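Local coordinates for protein GCN5-related N-acetyltransferase (Exiguobacterium sibiricum 255-15, PDB 3GY9) that is of uncharacterised function but binds coenzyme A and probably transfers an acyl group from acyl-CoA to an unknown acceptor, at residues R80-L85 with A96-I101; M51-A54 with Q60-A63. All blocks are in the same frame, centred on the assembly; numbering follows the deposited sequence.

Interaction 1: R80-L85 with A96-I101; sequences RHVYVL and ALLEKI. With COA (coenzyme A), chain B; SO4 (sulfate ion), chain E; SO4 (sulfate ion), chain F.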
ATOM      1  N   ARG A  80      -3.398   1.981  -1.445  1.00 20.40           N
ATOM      2  CA  ARG A  80      -3.037   3.378  -1.275  1.00 20.27           C
ATOM      3  C   ARG A  80      -1.787   3.579  -0.480  1.00 20.36           C
ATOM      4  O   ARG A  80      -1.491   2.840   0.449  1.00 20.42           O
ATOM      5  CB  ARG A  80      -4.151   4.111  -0.540  1.00 21.26           C
ATOM      6  CG  ARG A  80      -5.506   3.969  -1.229  1.00 23.14           C
ATOM      7  CD  ARG A  80      -6.447   5.109  -0.869  1.00 21.93           C
ATOM      8  NE  ARG A  80      -5.988   6.385  -1.393  1.00 21.24           N
ATOM      9  CZ  ARG A  80      -6.472   7.571  -1.041  1.00 22.78           C
ATOM     10  NH1 ARG A  80      -7.431   7.685  -0.140  1.00 22.29           N
ATOM     11  NH2 ARG A  80      -5.943   8.661  -1.562  1.00 24.61           N
ATOM     12  N   HIS A  81      -1.090   4.651  -0.831  1.00 21.18           N
ATOM     13  CA  HIS A  81      -0.012   5.199  -0.010  1.00 20.68           C
ATOM     14  C   HIS A  81       1.160   4.264   0.176  1.00 22.46           C
ATOM     15  O   HIS A  81       1.786   4.247   1.228  1.00 24.05           O
ATOM     16  CB  HIS A  81      -0.531   5.667   1.359  1.00 21.21           C
ATOM     17  CG  HIS A  81      -1.745   6.542   1.291  1.00 21.26           C
ATOM     18  ND1 HIS A  81      -1.788   7.713   0.567  1.00 23.78           N
ATOM     19  CD2 HIS A  81      -2.965   6.414   1.870  1.00 20.98           C
ATOM     20  CE1 HIS A  81      -2.975   8.278   0.724  1.00 23.39           C
ATOM     21  NE2 HIS A  81      -3.714   7.491   1.490  1.00 22.34           N
ATOM     22  N   VAL A  82       1.497   3.486  -0.841  1.00 20.80           N
ATOM     23  CA  VAL A  82       2.612   2.555  -0.748  1.00 20.41           C
ATOM     24  C   VAL A  82       3.911   3.291  -1.013  1.00 21.30           C
ATOM     25  O   VAL A  82       4.083   3.898  -2.060  1.00 22.00           O
ATOM     26  CB  VAL A  82       2.466   1.428  -1.791  1.00 20.95           C
ATOM     27  CG1 VAL A  82       3.744   0.599  -1.856  1.00 22.94           C
ATOM     28  CG2 VAL A  82       1.258   0.570  -1.460  1.00 21.50           C
ATOM     29  N   TYR A  83       4.815   3.238  -0.047  1.00 20.98           N
ATOM     30  CA  TYR A  83       6.104   3.940  -0.153  1.00 20.45           C
ATOM     31  C   TYR A  83       7.142   3.216   0.693  1.00 21.25           C
ATOM     32  O   TYR A  83       6.874   2.892   1.852  1.00 21.44           O
ATOM     33  CB  TYR A  83       5.975   5.386   0.346  1.00 20.81           C
ATOM     34  CG  TYR A  83       7.251   6.162   0.190  1.00 20.29           C
ATOM     35  CD1 TYR A  83       7.611   6.712  -1.034  1.00 22.51           C
ATOM     36  CD2 TYR A  83       8.106   6.331   1.263  1.00 20.70           C
ATOM     37  CE1 TYR A  83       8.798   7.417  -1.183  1.00 20.14           C
ATOM     38  CE2 TYR A  83       9.307   7.033   1.111  1.00 20.44           C
ATOM     39  CZ  TYR A  83       9.644   7.561  -0.104  1.00 21.85           C
ATOM     40  OH  TYR A  83      10.824   8.264  -0.271  1.00 22.53           O
ATOM     41  N   VAL A  84       8.313   2.958   0.112  1.00 20.63           N
ATOM     42  CA  VAL A  84       9.438   2.356   0.834  1.00 20.42           C
ATOM     43  C   VAL A  84      10.562   3.380   0.846  1.00 19.08           C
ATOM     44  O   VAL A  84      10.855   3.990  -0.184  1.00 19.03           O
ATOM     45  CB  VAL A  84       9.944   1.082   0.121  1.00 19.68           C
ATOM     46  CG1 VAL A  84      11.144   0.468   0.853  1.00 21.20           C
ATOM     47  CG2 VAL A  84       8.816   0.075   0.028  1.00 21.51           C
ATOM     48  N   LEU A  85      11.180   3.581   2.014  1.00 21.73           N
ATOM     49  CA  LEU A  85      12.323   4.503   2.128  0.50 20.70           C
ATOM     50  C   LEU A  85      13.379   4.134   1.108  1.00 22.59           C
ATOM     51  O   LEU A  85      13.677   2.950   0.919  1.00 21.67           O
ATOM     52  CB  LEU A  85      12.969   4.455   3.521  0.50 21.97           C
ATOM     53  CG  LEU A  85      12.296   5.157   4.699  0.50 22.20           C
ATOM     54  CD1 LEU A  85      13.127   4.892   5.942  0.50 21.67           C
ATOM     55  CD2 LEU A  85      12.149   6.661   4.457  0.50 24.23           C
ATOM     56  N   ALA A  96       6.685  -7.918   0.397  1.00 20.61           N
ATOM     57  CA  ALA A  96       6.038  -8.455   1.590  1.00 21.51           C
ATOM     58  C   ALA A  96       4.825  -7.615   1.974  1.00 22.42           C
ATOM     59  O   ALA A  96       3.786  -8.144   2.349  1.00 23.66           O
ATOM     60  CB  ALA A  96       7.007  -8.497   2.748  1.00 22.83           C
ATOM     61  N   LEU A  97       4.962  -6.301   1.857  1.00 21.66           N
ATOM     62  CA  LEU A  97       3.865  -5.395   2.144  1.00 21.95           C
ATOM     63  C   LEU A  97       2.667  -5.631   1.202  1.00 21.56           C
ATOM     64  O   LEU A  97       1.533  -5.786   1.657  1.00 22.96           O
ATOM     65  CB  LEU A  97       4.382  -3.970   2.030  1.00 23.22           C
ATOM     66  CG  LEU A  97       3.435  -2.810   2.235  1.00 25.93           C
ATOM     67  CD1 LEU A  97       2.831  -2.793   3.640  1.00 28.78           C
ATOM     68  CD2 LEU A  97       4.182  -1.499   1.959  1.00 27.89           C
ATOM     69  N   LEU A  98       2.920  -5.658  -0.107  1.00 20.24           N
ATOM     70  CA  LEU A  98       1.842  -5.880  -1.065  1.00 21.42           C
ATOM     71  C   LEU A  98       1.206  -7.243  -0.905  1.00 20.39           C
ATOM     72  O   LEU A  98      -0.006  -7.373  -1.014  1.00 21.25           O
ATOM     73  CB  LEU A  98       2.323  -5.686  -2.488  1.00 21.51           C
ATOM     74  CG  LEU A  98       2.049  -4.301  -3.089  1.00 21.86           C
ATOM     75  CD1 LEU A  98       0.533  -4.109  -3.329  1.00 25.03           C
ATOM     76  CD2 LEU A  98       2.569  -3.191  -2.201  1.00 22.91           C
ATOM     77  N   GLU A  99       2.003  -8.268  -0.650  1.00 21.42           N
ATOM     78  CA  GLU A  99       1.444  -9.626  -0.482  1.00 20.94           C
ATOM     79  C   GLU A  99       0.483  -9.681   0.708  1.00 21.40           C
ATOM     80  O   GLU A  99      -0.569 -10.305   0.621  1.00 22.59           O
ATOM     81  CB  GLU A  99       2.544 -10.696  -0.386  1.00 23.18           C
ATOM     82  CG  GLU A  99       3.219 -10.915  -1.729  1.00 25.24           C
ATOM     83  CD  GLU A  99       4.294 -11.976  -1.720  1.00 32.01           C
ATOM     84  OE1 GLU A  99       4.742 -12.393  -0.626  1.00 38.00           O
ATOM     85  OE2 GLU A  99       4.702 -12.375  -2.834  1.00 39.06           O
ATOM     86  N   LYS A 100       0.822  -8.981   1.784  1.00 21.05           N
ATOM     87  CA  LYS A 100      -0.053  -8.897   2.948  1.00 21.19           C
ATOM     88  C   LYS A 100      -1.335  -8.122   2.626  1.00 19.97           C
ATOM     89  O   LYS A 100      -2.445  -8.573   2.935  1.00 22.20           O
ATOM     90  CB  LYS A 100       0.681  -8.256   4.131  1.00 23.98           C
ATOM     91  CG  LYS A 100      -0.092  -8.318   5.433  1.00 25.48           C
ATOM     92  CD  LYS A 100       0.754  -7.834   6.598  1.00 26.79           C
ATOM     93  CE  LYS A 100      -0.002  -7.907   7.908  1.00 28.27           C
ATOM     94  NZ  LYS A 100       0.079  -9.274   8.532  1.00 33.64           N
ATOM     95  N   ILE A 101      -1.160  -6.968   1.987  1.00 21.39           N
ATOM     96  CA  ILE A 101      -2.288  -6.139   1.576  1.00 21.04           C
ATOM     97  C   ILE A 101      -3.244  -6.911   0.676  1.00 21.13           C
ATOM     98  O   ILE A 101      -4.463  -6.899   0.875  1.00 21.74           O
ATOM     99  CB  ILE A 101      -1.785  -4.880   0.836  1.00 21.06           C
ATOM    100  CG1 ILE A 101      -1.111  -3.917   1.829  1.00 22.39           C
ATOM    101  CG2 ILE A 101      -2.945  -4.176   0.124  1.00 23.76           C
ATOM    102  CD1 ILE A 101      -0.339  -2.780   1.177  1.00 22.21           C
TER
HETATM  103  N1A COA B 201      12.710   1.379  -7.187  1.00 30.08           N
HETATM  104  C2A COA B 201      11.584   0.974  -7.880  1.00 28.24           C
HETATM  105  N3A COA B 201      11.298  -0.367  -8.040  1.00 27.76           N
HETATM  106  C4A COA B 201      12.133  -1.293  -7.504  1.00 27.54           C
HETATM  107  C5A COA B 201      13.274  -0.909  -6.804  1.00 26.91           C
HETATM  108  C6A COA B 201      13.561   0.443  -6.646  1.00 24.49           C
HETATM  109  N6A COA B 201      14.693   0.840  -6.079  1.00 24.99           N
HETATM  110  N7A COA B 201      13.901  -2.042  -6.401  1.00 30.56           N
HETATM  111  C8A COA B 201      13.195  -3.113  -6.822  1.00 31.32           C
HETATM  112  N9A COA B 201      12.102  -2.653  -7.516  1.00 30.39           N
HETATM  113  C1B COA B 201      11.074  -3.451  -8.192  1.00 30.56           C
HETATM  114  C2B COA B 201      11.680  -4.567  -9.030  1.00 31.81           C
HETATM  115  O2B COA B 201      10.899  -4.761 -10.193  1.00 40.62           O
HETATM  116  C3B COA B 201      11.589  -5.770  -8.128  1.00 35.31           C
HETATM  117  O3B COA B 201      11.503  -6.994  -8.814  1.00 43.21           O
HETATM  118  P3B COA B 201      12.770  -7.981  -8.737  1.00 52.45           P
HETATM  119  O7A COA B 201      12.476  -9.244  -9.513  1.00 56.29           O
HETATM  120  O8A COA B 201      13.949  -7.241  -9.318  1.00 54.90           O
HETATM  121  O9A COA B 201      13.071  -8.338  -7.300  1.00 53.49           O
HETATM  122  C4B COA B 201      10.305  -5.482  -7.381  1.00 23.01           C
HETATM  123  O4B COA B 201      10.267  -4.078  -7.214  1.00 29.23           O
HETATM  124  C5B COA B 201      10.208  -6.212  -6.039  1.00 23.63           C
HETATM  125  O5B COA B 201      11.302  -5.862  -5.230  1.00 15.01           O
HETATM  126  P1A COA B 201      11.145  -5.389  -3.687  1.00 14.14           P
HETATM  127  O1A COA B 201      10.147  -6.225  -2.949  1.00 13.98           O
HETATM  128  O2A COA B 201      12.537  -5.406  -3.144  1.00 15.21           O
HETATM  129  O3A COA B 201      10.653  -3.888  -3.923  1.00 15.80           O
HETATM  130  P2A COA B 201      10.820  -2.626  -2.953  1.00 13.17           P
HETATM  131  O4A COA B 201      10.899  -3.015  -1.487  1.00 12.77           O
HETATM  132  O5A COA B 201      11.893  -1.747  -3.480  1.00 13.70           O
HETATM  133  O6A COA B 201       9.392  -1.937  -3.191  1.00 11.77           O
HETATM  134  CBP COA B 201       8.504  -0.045  -4.429  1.00 14.44           C
HETATM  135  CCP COA B 201       8.989  -1.496  -4.487  1.00 14.20           C
HETATM  136  CDP COA B 201       7.247   0.024  -3.567  1.00 13.09           C
HETATM  137  CEP COA B 201       8.161   0.387  -5.870  1.00 15.95           C
HETATM  138  CAP COA B 201       9.604   0.847  -3.819  1.00 18.79           C
HETATM  139  OAP COA B 201      10.808   0.655  -4.528  1.00 18.26           O
HETATM  140  C9P COA B 201       9.219   2.299  -3.882  0.50 16.34           C
HETATM  141  O9P COA B 201       8.410   2.884  -2.898  1.00 15.82           O
HETATM  142  N8P COA B 201       9.693   2.957  -4.935  0.50 18.29           N
HETATM  143  C7P COA B 201       9.426   4.375  -5.148  0.50 24.80           C
HETATM  144  C6P COA B 201       9.267   4.694  -6.636  0.50 26.48           C
HETATM  145  C5P COA B 201      10.581   4.507  -7.361  0.50 30.96           C
HETATM  146  O5P COA B 201      11.500   3.854  -6.838  0.50 35.60           O
HETATM  147  N4P COA B 201      10.685   5.078  -8.559  0.50 32.97           N
HETATM  148  C3P COA B 201      11.752   4.744  -9.478  0.50 30.07           C
HETATM  149  C2P COA B 201      13.109   5.267  -9.009  0.50 34.62           C
HETATM  150  S1P COA B 201      13.168   7.047  -8.684  0.50 33.78           S
HETATM  151  S   SO4 E 204      -2.864   6.775  -3.526  0.50 12.57           S
HETATM  152  O1  SO4 E 204      -1.555   6.368  -3.008  0.50  8.64           O
HETATM  153  O2  SO4 E 204      -3.223   8.105  -3.047  0.50 13.14           O
HETATM  154  O3  SO4 E 204      -3.878   5.812  -3.127  0.50 10.31           O
HETATM  155  O4  SO4 E 204      -2.831   6.785  -4.995  0.50 12.60           O
HETATM  156  S   SO4 F 205      -5.897  11.824  -0.009  0.50 23.18           S
HETATM  157  O1  SO4 F 205      -4.805  11.448  -0.907  0.50 21.89           O
HETATM  158  O2  SO4 F 205      -5.477  11.514   1.356  0.50 18.25           O
HETATM  159  O3  SO4 F 205      -7.122  11.124  -0.428  0.50 16.01           O
HETATM  160  O4  SO4 F 205      -6.125  13.260  -0.092  0.50 26.93           O
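Val82 pushes its CG1 methyl against the leucines of the helix, 4.0 Å from Leu98 CD2, with Leu97 CD2 a looser second neighbour. CG1 stands anti to the backbone N (chi1 170°), and this aims it at the helix and also at the pantoyl methyl CDP of coenzyme A, 3.9 Å away. Val84 N, further along the strand, donates to the pantetheine carbonyl O9P over 3.0 Å. Arg80 points the other way and binds sulfates, probably from the crystallisation liquor. Its CB, CG and, more loosely, CD pass O3 of sulfate E; the bend at chi3 (67°) turns NE onto that oxygen at 2.8 Å, and CZ follows with an O3 of each sulfate near it. NH2 bonds O2 of sulfate E and, on its other side, O3 of sulfate F, while NH1 pairs with Glu42. The imidazole of His81 covers one guanidinium face, its NE2 3.7 Å above the centre, and His81 N donates to O1 of sulfate E. With a leucine here, sulfate E would probably keep the His81 amide but lose the guanidinium, and Glu42 would be left without its cation. Strand 76-84 and helix 93-105 begin a beta-alpha-beta crossover completed by strand 111-114; the cofactor lying along the strand, held by a main-chain amide, is characteristic of the GNAT acetyltransferase fold.

Interaction 2: M51-A54 with Q60-A63; sequences MFVA and QVLA. With SO4 (sulfate ion), chain C.
A beta hairpin formed by strands 50-55 and 61-69 closes here, with Ala54 facing both Leu62 and Ala63. The two short strand segments are far from straight partners: their directions differ by 114°, so the second strand swings away sharply from the first. Two main-chain bonds tie them. Ala54 N donates to Ala63 O at 2.9 Å, approaching from well above the carbonyl plane. In return Leu62 N gives a nearly straight bond to Ala54 O over 2.8 Å, almost along the C=O axis. Leu62 has a helix-like backbone (psi -16°) while Ala63 is extended, which puts two residues opposite one; the amide of Ala63, buried by the contact, finds no partner in the model. Both acceptors have a second, softer neighbour. Val53 CA lies 3.3 Å from Ala63 O, and Val61 CA lies 3.6 Å from Ala54 O, each as a CA-H...O contact.

The side chains are small where the backbones meet. Ala54 CB and Ala63 CB touch at 3.9 Å, and around them Ile6 and Ile93 lie against Ala54, and Val84 against Ala63. Val53 holds CG1 beside its own backbone N (chi1 -76°), close enough to meet Val61 CG1 at 4.2 Å; Tyr15 and Trp17 also pack on Val53. At the outer end, Gln60 stretches its chain beyond CG and hands an NE2 hydrogen to O1 of sulfate C at 2.9 Å, an ion probably brought in by crystallisation and also bound by Asn16. The backbone angles and bonds match a classic beta bulge, here with Leu62 and Ala63 set against Ala54, bending the second strand of a GNAT-domain hairpin.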
HETATM    1  N   MSE A  51      -4.114   0.101   7.159  1.00 19.32           N
HETATM    2  CA  MSE A  51      -2.838   0.700   6.820  1.00 19.68           C
HETATM    3  C   MSE A  51      -1.778  -0.107   7.530  1.00 20.07           C
HETATM    4  O   MSE A  51      -1.943  -0.452   8.716  1.00 21.39           O
HETATM    5  CB  MSE A  51      -2.765   2.140   7.289  1.00 20.25           C
HETATM    6  CG  MSE A  51      -1.474   2.868   6.986  1.00 21.41           C
HETATM    7 SE   MSE A  51      -0.910   2.838   5.097  0.75 23.95          SE
HETATM    8  CE  MSE A  51      -2.549   3.406   4.324  1.00 21.02           C
ATOM      9  N   PHE A  52      -0.704  -0.413   6.802  1.00 20.83           N
ATOM     10  CA  PHE A  52       0.412  -1.161   7.368  1.00 21.58           C
ATOM     11  C   PHE A  52       1.701  -0.368   7.337  1.00 21.06           C
ATOM     12  O   PHE A  52       1.885   0.506   6.500  1.00 21.41           O
ATOM     13  CB  PHE A  52       0.623  -2.471   6.601  1.00 20.64           C
ATOM     14  CG  PHE A  52      -0.570  -3.355   6.618  1.00 19.72           C
ATOM     15  CD1 PHE A  52      -0.841  -4.140   7.724  1.00 20.61           C
ATOM     16  CD2 PHE A  52      -1.432  -3.409   5.534  1.00 22.21           C
ATOM     17  CE1 PHE A  52      -1.966  -4.952   7.756  1.00 21.26           C
ATOM     18  CE2 PHE A  52      -2.568  -4.232   5.564  1.00 22.56           C
ATOM     19  CZ  PHE A  52      -2.822  -5.005   6.678  1.00 22.80           C
ATOM     20  N   VAL A  53       2.595  -0.706   8.268  1.00 21.71           N
ATOM     21  CA  VAL A  53       3.970  -0.234   8.229  1.00 22.38           C
ATOM     22  C   VAL A  53       4.921  -1.414   8.301  1.00 22.56           C
ATOM     23  O   VAL A  53       4.605  -2.431   8.945  1.00 24.01           O
ATOM     24  CB  VAL A  53       4.330   0.739   9.393  1.00 25.17           C
ATOM     25  CG1 VAL A  53       3.740   2.096   9.119  1.00 26.75           C
ATOM     26  CG2 VAL A  53       3.909   0.182  10.735  1.00 26.48           C
ATOM     27  N   ALA A  54       6.080  -1.251   7.659  1.00 21.68           N
ATOM     28  CA  ALA A  54       7.176  -2.212   7.774  1.00 21.40           C
ATOM     29  C   ALA A  54       8.154  -1.619   8.777  1.00 20.45           C
ATOM     30  O   ALA A  54       8.588  -0.486   8.615  1.00 22.54           O
ATOM     31  CB  ALA A  54       7.848  -2.414   6.456  1.00 23.80           C
ATOM     32  N   GLN A  60      12.324   0.961  13.440  1.00 19.16           N
ATOM     33  CA  GLN A  60      12.194   2.158  12.626  1.00 18.42           C
ATOM     34  C   GLN A  60      11.271   1.851  11.454  1.00 19.48           C
ATOM     35  O   GLN A  60      11.273   0.731  10.932  1.00 20.07           O
ATOM     36  CB  GLN A  60      13.555   2.611  12.130  1.00 19.09           C
ATOM     37  CG  GLN A  60      14.459   3.027  13.244  1.00 17.17           C
ATOM     38  CD  GLN A  60      15.750   3.642  12.802  1.00 17.42           C
ATOM     39  OE1 GLN A  60      16.470   3.076  11.982  1.00 18.74           O
ATOM     40  NE2 GLN A  60      16.102   4.764  13.406  1.00 16.82           N
ATOM     41  N   VAL A  61      10.468   2.834  11.068  1.00 18.92           N
ATOM     42  CA  VAL A  61       9.518   2.670   9.963  1.00 19.93           C
ATOM     43  C   VAL A  61      10.292   2.710   8.648  1.00 20.85           C
ATOM     44  O   VAL A  61      10.964   3.715   8.343  1.00 22.52           O
ATOM     45  CB  VAL A  61       8.468   3.809   9.933  1.00 22.41           C
ATOM     46  CG1 VAL A  61       7.621   3.728   8.657  1.00 25.05           C
ATOM     47  CG2 VAL A  61       7.602   3.758  11.155  1.00 23.80           C
ATOM     48  N   LEU A  62      10.213   1.629   7.869  1.00 20.24           N
ATOM     49  CA  LEU A  62      10.898   1.589   6.572  1.00 20.57           C
ATOM     50  C   LEU A  62       9.954   1.738   5.365  1.00 20.55           C
ATOM     51  O   LEU A  62      10.423   2.001   4.254  1.00 22.15           O
ATOM     52  CB  LEU A  62      11.675   0.288   6.418  1.00 20.92           C
ATOM     53  CG  LEU A  62      12.744  -0.042   7.466  1.00 21.67           C
ATOM     54  CD1 LEU A  62      13.397  -1.341   7.140  1.00 22.89           C
ATOM     55  CD2 LEU A  62      13.772   1.065   7.582  1.00 23.18           C
ATOM     56  N   ALA A  63       8.651   1.563   5.599  1.00 20.94           N
ATOM     57  CA  ALA A  63       7.656   1.601   4.532  1.00 20.31           C
ATOM     58  C   ALA A  63       6.268   1.684   5.114  1.00 19.07           C
ATOM     59  O   ALA A  63       6.039   1.347   6.276  1.00 21.27           O
ATOM     60  CB  ALA A  63       7.747   0.363   3.682  1.00 21.92           C
TER
HETATM   61  S   SO4 C 202      13.031   6.337  15.154  0.50 11.63           S
HETATM   62  O1  SO4 C 202      14.436   6.031  15.387  0.50 11.80           O
HETATM   63  O2  SO4 C 202      12.216   5.205  15.567  0.50 14.53           O
HETATM   64  O3  SO4 C 202      12.829   6.583  13.731  0.50 11.80           O
HETATM   65  O4  SO4 C 202      12.635   7.516  15.916  0.50 13.29           O

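Overall arrangement
Interactions 1 and 2 lie 8 Å apart, centre to centre, and both reach the same sheet, in which strands 61-69 and 76-84 are neighbours. The bulged residues of interaction 2 are where they join: Leu85 N probably donates to Leu62 O at 2.8 Å, and Tyr83 O lies 3.2 Å from Ala63 CB. Helix 93-105 also rests against the first hairpin strand, Lys100 CE packing on Phe52 CE1 at 3.6 Å. Coenzyme A touches 80-85 directly, whereas the side chain of Ala63 stays about 7 Å from it at the nearest atoms; Ala63 instead packs against Val84, putting interaction 2 in the second shell of the cofactor pocket.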